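Local coordinates for protein putative transcriptional regulator (Salmonella typhimurium, PDB 1YYV) that is of unknown function but is probably a DNA-binding transcription factor of the HxlR family, forming a dimer of winged helix-turn-helix subunits, at residues Val38-Ala43 / Gln71-Asp76. Numbering follows the deposited sequence.
Sequences VLILVA and QALEQD
Leu73 reaches out of helix 66-76 to meet Ile40 and Leu41 on helix 35-43, an apolar contact in the core of a winged helix-turn-helix fold. The order of elements, with helix 35-43, short strand 49-50, helices 51-55 and 66-76 and the hairpin 79-84/90-95, matches that fold, and by its place helix 66-76 is probably the recognition helix. One methyl does most of the touching. With CG anti to its carbonyl carbon (chi1 -66°) and the chain extended beyond (chi2 172°), Leu73 sends CD1 toward helix 35-43. Ile40 receives it with the groups around its beta-carbon branch: Leu73 CD1 lies 3.8 Å from Ile40 CG2, and 4.0 Å from both Ile40 CB and Ile40 CD1. The two side chains meet at a slant. The rotation about the first bond of Ile40 (chi1 -64°) puts CG2 anti to the backbone N, and CG2 and the CD1 end of the other arm both meet the leucine methyl. Leu41 comes in from another direction, its CB pointing across the gap rather than into it and its branch carbon CG making the approach. The backbones stay well apart, 9.0 Å between Leu41 CA and Leu73 CA, and only about 126 Å² is buried, so side chains alone bridge the gap. Neighbours complete the packing: Val32 of helix 25-33 touches both leucines, Met58 and Leu70 lie against Ile40, and Phe78 against Leu73. At the end of the 71-76 segment, Asp76 OD2 is hydrogen-bonded to His31 ND1, while its OD1 forms a salt bridge with Arg124 NE of the second subunit, tying this region to the dimer. On the Leu41 side the contact is looser: Leu41 CG approaches Leu73 CD1 to 4.3 Å.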
loop_
_atom_site.group_PDB
_atom_site.type_symbol
_atom_site.label_atom_id
_atom_site.label_comp_id
_atom_site.label_asym_id
_atom_site.label_seq_id
_atom_site.Cartn_x
_atom_site.Cartn_y
_atom_site.Cartn_z
ATOM N N VAL A 38 -1.664 0.070 7.650
ATOM C CA VAL A 38 -1.636 1.502 7.384
ATOM C C VAL A 38 -2.033 2.298 8.646
ATOM O O VAL A 38 -1.445 3.314 8.967
ATOM C CB VAL A 38 -2.624 1.926 6.238
ATOM C CG1 VAL A 38 -2.656 3.464 6.093
ATOM C CG2 VAL A 38 -2.254 1.313 4.887
ATOM N N LEU A 39 -3.069 1.842 9.324
ATOM C CA LEU A 39 -3.642 2.549 10.438
ATOM C C LEU A 39 -2.692 2.473 11.607
ATOM O O LEU A 39 -2.469 3.473 12.265
ATOM C CB LEU A 39 -5.005 1.940 10.809
ATOM C CG LEU A 39 -6.090 2.004 9.730
ATOM C CD1 LEU A 39 -7.436 1.544 10.305
ATOM C CD2 LEU A 39 -6.169 3.432 9.179
ATOM N N ILE A 40 -2.118 1.294 11.847
ATOM C CA ILE A 40 -1.049 1.160 12.831
ATOM C C ILE A 40 0.101 2.115 12.556
ATOM O O ILE A 40 0.539 2.833 13.450
ATOM C CB ILE A 40 -0.496 -0.279 12.918
ATOM C CG1 ILE A 40 -1.583 -1.239 13.405
ATOM C CG2 ILE A 40 0.816 -0.293 13.773
ATOM C CD1 ILE A 40 -1.287 -2.670 13.117
ATOM N N LEU A 41 0.580 2.146 11.327
ATOM C CA LEU A 41 1.723 2.983 10.984
ATOM C C LEU A 41 1.447 4.477 11.047
ATOM O O LEU A 41 2.358 5.267 11.331
ATOM C CB LEU A 41 2.276 2.607 9.601
ATOM C CG LEU A 41 3.020 1.279 9.542
ATOM C CD1 LEU A 41 3.387 0.975 8.119
ATOM C CD2 LEU A 41 4.299 1.215 10.458
ATOM N N VAL A 42 0.208 4.881 10.780
ATOM C CA VAL A 42 -0.147 6.302 10.842
ATOM C C VAL A 42 -0.330 6.689 12.301
ATOM O O VAL A 42 0.219 7.711 12.735
ATOM C CB VAL A 42 -1.423 6.645 10.020
ATOM C CG1 VAL A 42 -1.989 8.025 10.436
ATOM C CG2 VAL A 42 -1.153 6.593 8.513
ATOM N N ALA A 43 -1.030 5.846 13.071
ATOM C CA ALA A 43 -1.244 6.104 14.500
ATOM C C ALA A 43 0.051 6.240 15.349
ATOM O O ALA A 43 0.160 7.126 16.166
ATOM C CB ALA A 43 -2.190 5.049 15.110
ATOM N N GLN A 71 2.253 -8.143 14.711
ATOM C CA GLN A 71 3.308 -9.131 14.588
ATOM C C GLN A 71 4.111 -9.113 13.253
ATOM O O GLN A 71 5.337 -9.223 13.276
ATOM C CB GLN A 71 2.756 -10.539 14.819
ATOM C CG GLN A 71 3.839 -11.596 14.578
ATOM C CD GLN A 71 3.730 -12.729 15.533
ATOM O OE1 GLN A 71 3.102 -13.758 15.227
ATOM N NE2 GLN A 71 4.312 -12.555 16.737
ATOM N N ALA A 72 3.417 -9.018 12.119
ATOM C CA ALA A 72 4.084 -8.904 10.816
ATOM C C ALA A 72 4.945 -7.633 10.737
ATOM O O ALA A 72 6.047 -7.660 10.209
ATOM C CB ALA A 72 3.068 -8.976 9.651
ATOM N N LEU A 73 4.458 -6.536 11.303
ATOM C CA LEU A 73 5.205 -5.283 11.310
ATOM C C LEU A 73 6.402 -5.303 12.238
ATOM O O LEU A 73 7.422 -4.676 11.932
ATOM C CB LEU A 73 4.288 -4.091 11.627
ATOM C CG LEU A 73 3.185 -3.736 10.602
ATOM C CD1 LEU A 73 2.211 -2.639 11.123
ATOM C CD2 LEU A 73 3.788 -3.297 9.272
ATOM N N GLU A 74 6.299 -6.020 13.357
ATOM C CA GLU A 74 7.427 -6.141 14.287
ATOM C C GLU A 74 8.555 -6.993 13.716
ATOM O O GLU A 74 9.743 -6.615 13.806
ATOM C CB GLU A 74 6.999 -6.685 15.661
ATOM C CG GLU A 74 8.201 -6.861 16.620
ATOM C CD GLU A 74 7.881 -7.562 17.938
ATOM O OE1 GLU A 74 6.784 -8.187 18.078
ATOM O OE2 GLU A 74 8.767 -7.495 18.837
ATOM N N GLN A 75 8.203 -8.127 13.105
ATOM C CA GLN A 75 9.245 -8.981 12.546
ATOM C C GLN A 75 9.875 -8.415 11.284
ATOM O O GLN A 75 10.996 -8.811 10.951
ATOM C CB GLN A 75 8.880 -10.483 12.448
ATOM C CG GLN A 75 7.582 -10.819 11.759
ATOM C CD GLN A 75 6.951 -12.128 12.279
ATOM O OE1 GLN A 75 7.131 -12.506 13.441
ATOM N NE2 GLN A 75 6.168 -12.793 11.417
ATOM N N ASP A 76 9.186 -7.466 10.631
ATOM C CA ASP A 76 9.763 -6.689 9.533
ATOM C C ASP A 76 10.764 -5.655 10.062
ATOM O O ASP A 76 11.661 -5.252 9.360
ATOM C CB ASP A 76 8.665 -6.009 8.706
ATOM C CG ASP A 76 7.946 -6.987 7.739
ATOM O OD1 ASP A 76 8.400 -8.146 7.599
ATOM O OD2 ASP A 76 6.910 -6.607 7.124
#